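Local coordinates for hypothetical protein PH0730 (Pyrococcus horikoshii, PDB 2P8T), which is of unknown function but may bind ATP and have aminoacyl-tRNA ligase activity, at residues A[164-168]-A[179-183]; A[99-103]-A[155-159]; A[27-33]-A[66-70]. Numbering follows the deposited sequence.

Contact 1. Residues A[164-168]-A[179-183]; sequences VIITW and AIHVA
Residues 164-168 are an extended strand and 179-183 a stretch of alpha-helix, running nearly antiparallel at 150° with their axes 8.5 Å apart. No hydrogen bond joins them. The backbone of Val164 pairs with Leu128 of the next strand. Ile165, its CA-CB bond toward the helix and its side chain in the mt rotamer, provides most of the strand's surface: CG2 lies 4.2 Å from Ala179 CB, CG1 3.7 Å from Val182 CG1 (Val182 chi1 t), and CD1 3.9 Å from Ala183 CB. This is the helix-on-sheet packing of an alpha+beta domain, in which helix 172-187 covers one face of the five-stranded antiparallel sheet and small alanines let the backbone come close: Ile165 CD1 is 3.4 Å from Ala183 N. The CA-CB bond of Ile166 points away from the helix, and its side chain packs on Leu128, Leu144 and Ile155. Thr167 faces the helix again, its CA 5.6 Å from Ala179 CA; with chi1 p, its OG1 is 3.4 Å from Ala179 CB and hydrogen-bonds to Ala175 O one turn earlier.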
# COMPACT_ATOMS: atom_id res chain seq x y z
N VAL A 164 4.68 9.93 -3.96
CA VAL A 164 5.05 8.58 -4.35
C VAL A 164 5.79 7.94 -3.19
O VAL A 164 6.90 8.38 -2.84
CB VAL A 164 5.91 8.53 -5.65
CG1 VAL A 164 6.16 7.06 -6.04
CG2 VAL A 164 5.21 9.25 -6.82
N ILE A 165 5.18 6.93 -2.59
CA ILE A 165 5.79 6.21 -1.45
C ILE A 165 6.57 5.08 -2.02
O ILE A 165 6.02 4.31 -2.80
CB ILE A 165 4.71 5.59 -0.54
CG1 ILE A 165 3.83 6.68 0.06
CG2 ILE A 165 5.32 4.71 0.56
CD1 ILE A 165 2.45 6.12 0.50
N ILE A 166 7.84 4.96 -1.64
CA ILE A 166 8.61 3.76 -2.01
C ILE A 166 9.26 3.19 -0.76
O ILE A 166 10.10 3.84 -0.16
CB ILE A 166 9.72 4.07 -3.05
CG1 ILE A 166 9.11 4.74 -4.28
CG2 ILE A 166 10.47 2.76 -3.46
CD1 ILE A 166 10.10 5.35 -5.23
N THR A 167 8.85 1.99 -0.38
CA THR A 167 9.50 1.30 0.75
C THR A 167 10.26 0.08 0.27
O THR A 167 9.94 -0.49 -0.80
CB THR A 167 8.47 0.83 1.81
OG1 THR A 167 7.59 -0.14 1.22
CG2 THR A 167 7.67 1.98 2.38
N TRP A 168 11.24 -0.37 1.06
CA TRP A 168 11.87 -1.66 0.80
C TRP A 168 12.18 -2.32 2.12
O TRP A 168 12.24 -1.66 3.15
CB TRP A 168 13.12 -1.54 -0.09
CG TRP A 168 14.21 -0.69 0.46
CD1 TRP A 168 15.35 -1.12 1.11
CD2 TRP A 168 14.29 0.74 0.40
NE1 TRP A 168 16.13 -0.03 1.45
CE2 TRP A 168 15.50 1.12 1.03
CE3 TRP A 168 13.46 1.74 -0.14
CZ2 TRP A 168 15.90 2.45 1.13
CZ3 TRP A 168 13.85 3.07 -0.03
CH2 TRP A 168 15.06 3.41 0.61
N ALA A 179 4.60 0.24 3.29
CA ALA A 179 4.10 1.22 2.29
C ALA A 179 2.63 1.59 2.58
O ALA A 179 2.25 2.76 2.53
CB ALA A 179 4.28 0.67 0.87
N ILE A 180 1.81 0.58 2.89
CA ILE A 180 0.41 0.82 3.22
C ILE A 180 0.30 1.65 4.50
O ILE A 180 -0.53 2.54 4.60
CB ILE A 180 -0.41 -0.50 3.28
CG1 ILE A 180 -0.49 -1.10 1.88
CG2 ILE A 180 -1.84 -0.23 3.83
CD1 ILE A 180 -1.06 -2.50 1.80
N HIS A 181 1.18 1.40 5.47
CA HIS A 181 1.17 2.23 6.68
C HIS A 181 1.37 3.72 6.34
O HIS A 181 0.65 4.57 6.85
CB HIS A 181 2.26 1.74 7.65
CG HIS A 181 2.32 2.53 8.92
ND1 HIS A 181 1.24 2.63 9.77
CD2 HIS A 181 3.31 3.27 9.46
CE1 HIS A 181 1.57 3.40 10.80
NE2 HIS A 181 2.83 3.79 10.64
N VAL A 182 2.34 4.03 5.48
CA VAL A 182 2.59 5.42 5.05
C VAL A 182 1.39 6.00 4.29
O VAL A 182 0.95 7.14 4.55
CB VAL A 182 3.91 5.53 4.20
CG1 VAL A 182 4.14 6.98 3.76
CG2 VAL A 182 5.13 4.99 5.00
N ALA A 183 0.83 5.20 3.38
CA ALA A 183 -0.38 5.57 2.65
C ALA A 183 -1.52 5.93 3.60
O ALA A 183 -2.21 6.97 3.44
CB ALA A 183 -0.78 4.42 1.74

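Contact 2. Residues A[99-103]-A[155-159]; sequences AIVVK and IVDYE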
# COMPACT_ATOMS: atom_id res chain seq x y z
N ALA A 99 5.98 0.43 -4.40
CA ALA A 99 5.69 1.83 -4.66
C ALA A 99 4.18 2.00 -4.70
O ALA A 99 3.46 1.17 -5.30
CB ALA A 99 6.32 2.28 -5.99
N ILE A 100 3.71 3.03 -4.01
CA ILE A 100 2.30 3.44 -4.04
C ILE A 100 2.22 4.96 -4.27
O ILE A 100 2.81 5.75 -3.54
CB ILE A 100 1.54 3.07 -2.73
CG1 ILE A 100 1.71 1.58 -2.39
CG2 ILE A 100 0.06 3.48 -2.82
CD1 ILE A 100 1.05 1.14 -1.05
N VAL A 101 1.46 5.35 -5.29
CA VAL A 101 1.20 6.76 -5.57
C VAL A 101 0.02 7.15 -4.69
O VAL A 101 -1.01 6.45 -4.65
CB VAL A 101 0.81 7.00 -7.05
CG1 VAL A 101 0.48 8.49 -7.31
CG2 VAL A 101 1.90 6.51 -7.98
N VAL A 102 0.17 8.27 -3.99
CA VAL A 102 -0.92 8.86 -3.21
C VAL A 102 -1.44 10.10 -3.95
O VAL A 102 -0.70 11.06 -4.18
CB VAL A 102 -0.48 9.26 -1.79
CG1 VAL A 102 -1.65 9.82 -1.01
CG2 VAL A 102 0.13 8.07 -1.06
N LYS A 103 -2.71 10.05 -4.33
CA LYS A 103 -3.32 11.07 -5.16
C LYS A 103 -3.79 12.21 -4.31
O LYS A 103 -4.32 12.00 -3.22
CB LYS A 103 -4.47 10.45 -5.98
CG LYS A 103 -3.94 9.50 -7.04
CD LYS A 103 -4.84 8.31 -7.31
CE LYS A 103 -4.29 7.50 -8.47
NZ LYS A 103 -5.07 6.27 -8.79
N ILE A 155 7.01 2.73 -12.06
CA ILE A 155 5.97 3.49 -11.40
C ILE A 155 5.13 4.22 -12.45
O ILE A 155 5.65 4.90 -13.34
CB ILE A 155 6.56 4.46 -10.35
CG1 ILE A 155 7.29 3.65 -9.26
CG2 ILE A 155 5.46 5.31 -9.70
CD1 ILE A 155 8.18 4.48 -8.35
N VAL A 156 3.82 4.03 -12.35
CA VAL A 156 2.86 4.57 -13.31
C VAL A 156 1.70 5.20 -12.54
O VAL A 156 1.69 5.20 -11.30
CB VAL A 156 2.33 3.45 -14.27
CG1 VAL A 156 3.48 2.82 -15.06
CG2 VAL A 156 1.59 2.33 -13.51
N ASP A 157 0.71 5.74 -13.26
CA ASP A 157 -0.50 6.26 -12.63
C ASP A 157 -0.23 7.42 -11.65
O ASP A 157 -0.76 7.45 -10.53
CB ASP A 157 -1.29 5.13 -11.94
CG ASP A 157 -2.71 5.54 -11.55
OD1 ASP A 157 -3.26 6.49 -12.15
OD2 ASP A 157 -3.29 4.90 -10.64
N TYR A 158 0.60 8.38 -12.06
CA TYR A 158 0.83 9.60 -11.25
C TYR A 158 0.66 10.90 -12.05
O TYR A 158 0.80 10.92 -13.28
CB TYR A 158 2.19 9.58 -10.54
CG TYR A 158 3.36 9.46 -11.49
CD1 TYR A 158 3.89 10.59 -12.13
CD2 TYR A 158 3.93 8.22 -11.78
CE1 TYR A 158 4.95 10.47 -13.04
CE2 TYR A 158 5.00 8.10 -12.66
CZ TYR A 158 5.50 9.22 -13.28
OH TYR A 158 6.54 9.09 -14.17
N GLU A 159 0.41 11.99 -11.33
CA GLU A 159 0.27 13.32 -11.92
C GLU A 159 0.93 14.32 -11.00
O GLU A 159 1.12 14.03 -9.81
CB GLU A 159 -1.21 13.70 -12.07
CG GLU A 159 -2.01 12.87 -13.06
CD GLU A 159 -3.41 13.43 -13.31
OE1 GLU A 159 -3.72 14.56 -12.84
OE2 GLU A 159 -4.21 12.74 -13.98
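The end of strand 95-102 and the loop that follows helix 149-154 run side by side in almost the same direction, the line from CA 99 to CA 103 lying 5° from that between CA 155 and CA 158, yet no backbone hydrogen bond links them. Ala99 CA is 6.9 Å from Ile155 CA, and Val101 CA is 6.4 Å from Tyr158 CA. The loop is extended at Ile155 and Val156, then kinks at Asp157, whose phi/psi of 61/46° is left-handed helical, before extending again at Tyr158. Side chains fill the gap. The CA-CB bonds of Ala99 and Val101 point toward the loop; those of Ile100 and Val102 point away from it, as strand alternation dictates, and their side chains pack on helix 172-187. Ala99 CB meets Ile155 CG1 at 3.7 Å. Val101 sits in the bend of the loop: its CG2 is 4.1 Å from Ile155 CG2 and 3.6 Å from Val156 O, and its CG1 is 3.8 Å from Tyr158 CB and 3.6 Å from Asp157 O, a buried carbonyl without a hydrogen-bond partner. The CA-CB bond of Lys103 points sideways, but its end swings in, so that NZ forms a 2.9 Å salt bridge with Asp157 OD2; the ammonium also donates to the carbonyls of Leu81 and Phe84. This is a connecting loop packed over one face of an antiparallel sheet, opposite helix 172-187, with a mainly apolar interior and an ion pair at its border.

Contact 3. Residues A[27-33]-A[66-70]; sequences LKEPLGR and GHFLT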
# COMPACT_ATOMS: atom_id res chain seq x y z
N LEU A 27 -6.80 -8.75 -3.23
CA LEU A 27 -7.95 -9.44 -3.82
C LEU A 27 -8.47 -8.84 -5.14
O LEU A 27 -9.65 -8.95 -5.47
CB LEU A 27 -9.08 -9.59 -2.78
CG LEU A 27 -8.84 -10.60 -1.65
CD1 LEU A 27 -10.02 -10.64 -0.68
CD2 LEU A 27 -8.56 -12.01 -2.17
N LYS A 28 -7.58 -8.21 -5.91
CA LYS A 28 -7.89 -7.82 -7.29
C LYS A 28 -8.17 -9.08 -8.10
O LYS A 28 -8.92 -9.06 -9.09
CB LYS A 28 -6.74 -7.03 -7.92
CG LYS A 28 -5.41 -7.78 -8.00
CD LYS A 28 -4.23 -6.83 -8.19
CE LYS A 28 -4.26 -6.12 -9.55
NZ LYS A 28 -3.84 -7.03 -10.66
N GLU A 29 -7.56 -10.18 -7.65
CA GLU A 29 -7.83 -11.53 -8.15
C GLU A 29 -8.30 -12.42 -6.98
O GLU A 29 -7.85 -12.24 -5.84
CB GLU A 29 -6.58 -12.12 -8.81
CG GLU A 29 -5.48 -12.59 -7.83
CD GLU A 29 -4.19 -12.99 -8.52
OE1 GLU A 29 -4.19 -13.13 -9.77
OE2 GLU A 29 -3.16 -13.17 -7.82
N PRO A 30 -9.22 -13.38 -7.26
CA PRO A 30 -9.61 -14.34 -6.22
C PRO A 30 -8.39 -15.06 -5.66
O PRO A 30 -7.52 -15.48 -6.42
CB PRO A 30 -10.52 -15.32 -6.97
CG PRO A 30 -10.29 -15.06 -8.44
CD PRO A 30 -9.96 -13.60 -8.51
N LEU A 31 -8.30 -15.16 -4.33
CA LEU A 31 -7.15 -15.78 -3.67
C LEU A 31 -7.56 -16.71 -2.53
O LEU A 31 -8.56 -16.47 -1.85
CB LEU A 31 -6.18 -14.73 -3.12
CG LEU A 31 -5.16 -14.00 -4.01
CD1 LEU A 31 -4.31 -13.06 -3.17
CD2 LEU A 31 -4.26 -14.97 -4.75
N GLY A 32 -6.76 -17.76 -2.31
CA GLY A 32 -6.97 -18.68 -1.20
C GLY A 32 -6.37 -18.15 0.09
O GLY A 32 -5.48 -17.30 0.06
N ARG A 33 -6.85 -18.68 1.22
CA ARG A 33 -6.41 -18.23 2.55
C ARG A 33 -4.91 -18.42 2.84
O ARG A 33 -4.32 -17.60 3.55
CB ARG A 33 -7.26 -18.88 3.65
CG ARG A 33 -7.83 -20.25 3.31
CD ARG A 33 -8.57 -20.86 4.50
NE ARG A 33 -7.69 -21.01 5.66
CZ ARG A 33 -6.91 -22.07 5.87
NH1 ARG A 33 -6.90 -23.09 5.02
NH2 ARG A 33 -6.13 -22.11 6.95
N GLY A 66 -11.11 -19.85 -4.04
CA GLY A 66 -10.53 -18.67 -3.39
C GLY A 66 -11.52 -17.58 -3.05
O GLY A 66 -12.67 -17.59 -3.50
N HIS A 67 -11.05 -16.62 -2.26
CA HIS A 67 -11.88 -15.52 -1.78
C HIS A 67 -11.91 -14.40 -2.80
O HIS A 67 -10.91 -14.10 -3.46
CB HIS A 67 -11.36 -15.03 -0.43
CG HIS A 67 -11.31 -16.09 0.62
ND1 HIS A 67 -12.31 -16.26 1.56
CD2 HIS A 67 -10.40 -17.06 0.87
CE1 HIS A 67 -12.00 -17.27 2.35
NE2 HIS A 67 -10.85 -17.78 1.94
N PHE A 68 -13.07 -13.79 -2.97
CA PHE A 68 -13.19 -12.68 -3.90
C PHE A 68 -14.02 -11.59 -3.30
O PHE A 68 -14.80 -11.81 -2.37
CB PHE A 68 -13.81 -13.12 -5.22
CG PHE A 68 -15.18 -13.71 -5.07
CD1 PHE A 68 -16.30 -12.93 -5.28
CD2 PHE A 68 -15.33 -15.04 -4.71
CE1 PHE A 68 -17.59 -13.47 -5.13
CE2 PHE A 68 -16.59 -15.59 -4.55
CZ PHE A 68 -17.73 -14.80 -4.77
N LEU A 69 -13.87 -10.40 -3.87
CA LEU A 69 -14.58 -9.23 -3.46
C LEU A 69 -16.02 -9.27 -3.96
O LEU A 69 -16.28 -9.61 -5.12
CB LEU A 69 -13.86 -7.97 -3.98
CG LEU A 69 -12.52 -7.62 -3.32
CD1 LEU A 69 -11.80 -6.54 -4.12
CD2 LEU A 69 -12.69 -7.16 -1.88
N THR A 70 -16.94 -8.96 -3.06
CA THR A 70 -18.36 -8.81 -3.38
C THR A 70 -18.54 -7.47 -4.09
O THR A 70 -17.56 -6.74 -4.29
CB THR A 70 -19.20 -8.78 -2.10
OG1 THR A 70 -18.85 -7.61 -1.35
CG2 THR A 70 -18.96 -10.05 -1.24
O HOH W 1 -11.80 -10.33 -5.92
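Gly66, the first residue modelled after a gap in the chain, lies beside Gly32 with the two CA atoms 4.2 Å apart, and its CA is 3.3 Å from Leu31 O. A CB here would point at the other segment and clash with Leu31 C, so the close approach depends on the missing side chain. His67 makes the single beta bridge, an antiparallel hydrogen-bonded pair with Leu31: His67 N donates to Leu31 O at 2.5 Å, a very short bond, and Leu31 N to His67 O at 2.9 Å. His67 O also receives a CA-H...O contact from Pro30 CA at 3.1 Å and touches Leu27 CD2 at 3.4 Å. The imidazole turns its edge to the start of helix 33-40, with His67 CD2 3.9 Å from Arg33 N, and also touches Leu51. Phe68 CB lies 4.3 Å from Pro30 CB, while the end of its side chain leads away and its backbone pairs with Arg61. Leu69 returns to the interface: its CG is 4.0 Å from Leu27 CB, and one water, donating to Leu27 O at 2.6 Å and accepting from Leu69 N at 2.9 Å, bridges the end of helix 17-26 and strand 67-69. Thr70 N-caps helix 71-81. With strand 60-62 pairing with 67-69 as well, a short extended piece between the first two helices adds to a beta hairpin, the arrangement typical of a winged helix-turn-helix domain, consistent with the HTH-type family of this region.

Overall arrangement
Contacts 1 and 2 belong to the same antiparallel sheet, while contact 3 lies in the N-terminal helix-turn-helix-like region, its centre about 23 and 24 Å from theirs. Contact 1 is fully buried and wholly without hydrogen bonds between its segments; contact 2, partly buried, adds a salt bridge at its exposed edge; contact 3, at the surface, relies on backbone hydrogen bonds and a bridging water. The first two meet through adjoining strands, where Ile165 N probably hydrogen-bonds to Ile100 O at 2.8 Å, and Ile166 CD1 lies 3.8 Å from Ile155 CD1. Contact 3 touches neither, its nearest atoms being about 10 Å from contact 1 and about 11 Å from contact 2.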